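Local coordinates for prolyl 4-hydroxylase (Phytophthora capsici LT1534, PDB 6IUQ), which hydroxylates proline residues at the 4-position as an oxygenase of the 2OG-Fe(II) superfamily, at the Fe (II) ion site. Coordinates in Å, arbitrary orientation; residue numbers count along the deposited sequence, not the author numbering.

The Fe (II) ion site. Residues 154, 156, 158, 169, 208, 213, 215, 230. With FE2 (Fe (II) ion), chain B.
His156, Asp158 and His215 bind the Fe (II) ion. They form the HxD...H facial triad of the 2OG-Fe(II) oxygenases, set in the double-stranded beta-helix core. The angles between these ligands at the iron run from 82° to 99°, so they occupy one face of it.

Asp158 can be followed from its CB outward. Rotation about CA-CB (chi1 -86°) carries the carboxylate carbon CG toward the metal. OD1 turns to the iron and binds it at 2.4 Å. OD2 is 3.6 Å from FE and points to a second shell, so the carboxylate binds through one oxygen. Two donors grip OD2. The hydroxyl OG1 of Thr169, on strand 166-173, meets the anti lone pair of Asp158 OD2 at 2.7 Å. The indole NE1 of Trp230, on strand 224-232, approaches Asp158 OD2 from above the carboxylate plane at 2.9 Å. The bond is fairly straight and lies in the indole plane. Together they fix the rotation of the carboxylate and may draw negative charge toward OD2.

Both histidines bind the iron through NE2. On His215, ND1 donates to the backbone O of selenomethionine Met213 at 3.1 Å. This bond is nearly straight and lies in both the ring and carbonyl planes. The CZ tip of Phe208 sits 3.5 Å above the centre of one His215 face, while His156 lies toward the rim of the other. His156 ND1 donates to the backbone O of Pro154 at 2.8 Å, but this bond is bent and tilted from the ring. These backbone contacts orient the rings and could strengthen their donation to the metal.

The site holds the catalytic iron on which prolyl hydroxylation depends. In this family, 2-oxoglutarate and oxygen bind at the remaining metal positions.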
ATOM      1  N   PRO A 154      10.712   5.622   3.667  1.00 28.04           N
ATOM      2  CA  PRO A 154      10.378   5.569   5.091  1.00 26.15           C
ATOM      3  C   PRO A 154       9.195   4.652   5.394  1.00 25.79           C
ATOM      4  O   PRO A 154       8.402   4.322   4.493  1.00 21.84           O
ATOM      5  CB  PRO A 154      10.066   7.031   5.436  1.00 25.79           C
ATOM      6  CG  PRO A 154       9.830   7.704   4.150  1.00 25.25           C
ATOM      7  CD  PRO A 154      10.584   6.966   3.097  1.00 26.50           C
ATOM      8  N   HIS A 156       5.603   4.051   6.585  1.00 15.68           N
ATOM      9  CA  HIS A 156       4.489   4.982   6.503  1.00 15.42           C
ATOM     10  C   HIS A 156       3.158   4.271   6.363  1.00 15.17           C
ATOM     11  O   HIS A 156       3.114   3.078   6.068  1.00 16.31           O
ATOM     12  CB  HIS A 156       4.658   5.943   5.287  1.00 12.62           C
ATOM     13  CG  HIS A 156       4.725   5.238   3.954  1.00 17.85           C
ATOM     14  ND1 HIS A 156       5.675   4.289   3.672  1.00 23.97           N
ATOM     15  CD2 HIS A 156       3.919   5.287   2.869  1.00 21.72           C
ATOM     16  CE1 HIS A 156       5.509   3.843   2.443  1.00 14.56           C
ATOM     17  NE2 HIS A 156       4.437   4.426   1.937  1.00 26.50           N
ATOM     18  N   ASP A 158      -0.274   4.754   3.888  1.00 18.22           N
ATOM     19  CA  ASP A 158      -0.682   5.406   2.635  1.00 19.11           C
ATOM     20  C   ASP A 158      -1.656   6.557   2.867  1.00 14.78           C
ATOM     21  O   ASP A 158      -1.671   7.526   2.109  1.00 14.55           O
ATOM     22  CB  ASP A 158      -1.279   4.383   1.672  1.00 18.08           C
ATOM     23  CG  ASP A 158      -0.228   3.737   0.890  1.00 14.50           C
ATOM     24  OD1 ASP A 158       0.933   4.095   1.135  1.00 22.28           O
ATOM     25  OD2 ASP A 158      -0.505   2.925   0.010  1.00 13.55           O
ATOM     26  N   THR A 169      -5.408   0.472  -0.784  1.00 16.19           N
ATOM     27  CA  THR A 169      -4.256   0.514  -1.666  1.00 15.77           C
ATOM     28  C   THR A 169      -4.198  -0.749  -2.509  1.00 18.73           C
ATOM     29  O   THR A 169      -4.327  -1.854  -1.989  1.00 16.46           O
ATOM     30  CB  THR A 169      -2.945   0.650  -0.880  1.00 16.96           C
ATOM     31  OG1 THR A 169      -2.955   1.887  -0.142  1.00 14.01           O
ATOM     32  CG2 THR A 169      -1.754   0.592  -1.841  1.00 10.77           C
ATOM     33  N   PHE A 208      -4.163  -3.602   0.438  1.00 11.82           N
ATOM     34  CA  PHE A 208      -4.127  -3.393   1.868  1.00 11.98           C
ATOM     35  C   PHE A 208      -4.844  -2.103   2.308  1.00 14.81           C
ATOM     36  O   PHE A 208      -5.246  -1.287   1.488  1.00 12.08           O
ATOM     37  CB  PHE A 208      -2.670  -3.463   2.370  1.00 14.24           C
ATOM     38  CG  PHE A 208      -1.717  -2.437   1.792  1.00 15.52           C
ATOM     39  CD1 PHE A 208      -1.679  -1.135   2.288  1.00 14.71           C
ATOM     40  CD2 PHE A 208      -0.753  -2.812   0.869  1.00 16.69           C
ATOM     41  CE1 PHE A 208      -0.750  -0.200   1.797  1.00 16.42           C
ATOM     42  CE2 PHE A 208       0.174  -1.882   0.381  1.00 17.21           C
ATOM     43  CZ  PHE A 208       0.180  -0.568   0.863  1.00 14.87           C
HETATM   44  N   MSE A 213      -2.610   0.088   7.636  1.00 15.21           N
HETATM   45  CA  MSE A 213      -1.544  -0.866   7.364  1.00 14.97           C
HETATM   46  C   MSE A 213      -0.176  -0.192   7.215  1.00 13.72           C
HETATM   47  O   MSE A 213       0.135   0.405   6.182  1.00 16.36           O
HETATM   48  CB  MSE A 213      -1.859  -1.683   6.109  1.00 13.44           C
HETATM   49  CG  MSE A 213      -0.794  -2.682   5.750  1.00 13.70           C
HETATM   50 SE   MSE A 213      -0.414  -3.958   7.211  1.00 48.83          SE
HETATM   51  CE  MSE A 213      -2.203  -4.675   7.497  1.00 21.55           C
ATOM     52  N   HIS A 215       3.667   0.098   6.432  1.00 13.91           N
ATOM     53  CA  HIS A 215       4.515  -0.625   5.472  1.00 15.46           C
ATOM     54  C   HIS A 215       5.708   0.205   5.050  1.00 14.40           C
ATOM     55  O   HIS A 215       5.805   1.383   5.371  1.00 15.07           O
ATOM     56  CB  HIS A 215       3.725  -1.045   4.222  1.00 10.01           C
ATOM     57  CG  HIS A 215       3.167   0.106   3.441  1.00 15.02           C
ATOM     58  ND1 HIS A 215       2.060   0.815   3.851  1.00 12.92           N
ATOM     59  CD2 HIS A 215       3.575   0.678   2.283  1.00 10.21           C
ATOM     60  CE1 HIS A 215       1.795   1.762   2.969  1.00 11.85           C
ATOM     61  NE2 HIS A 215       2.710   1.713   2.011  1.00 18.43           N
ATOM     62  N   TRP A 230      -5.293   3.685  -5.932  1.00 16.87           N
ATOM     63  CA  TRP A 230      -5.827   4.003  -4.622  1.00 15.75           C
ATOM     64  C   TRP A 230      -7.300   4.272  -4.740  1.00 16.12           C
ATOM     65  O   TRP A 230      -7.726   5.022  -5.606  1.00 19.83           O
ATOM     66  CB  TRP A 230      -5.138   5.216  -4.016  1.00 18.17           C
ATOM     67  CG  TRP A 230      -3.831   4.918  -3.372  1.00 18.16           C
ATOM     68  CD1 TRP A 230      -3.626   4.228  -2.212  1.00 21.80           C
ATOM     69  CD2 TRP A 230      -2.545   5.331  -3.826  1.00 23.94           C
ATOM     70  NE1 TRP A 230      -2.283   4.159  -1.924  1.00 19.63           N
ATOM     71  CE2 TRP A 230      -1.595   4.840  -2.894  1.00 24.64           C
ATOM     72  CE3 TRP A 230      -2.094   6.064  -4.937  1.00 28.47           C
ATOM     73  CZ2 TRP A 230      -0.220   5.056  -3.036  1.00 22.20           C
ATOM     74  CZ3 TRP A 230      -0.717   6.279  -5.080  1.00 33.54           C
ATOM     75  CH2 TRP A 230       0.202   5.774  -4.126  1.00 26.08           C
TER
HETATM   76 FE   FE2 B 401       3.089   3.315   0.371  1.00 20.00          FE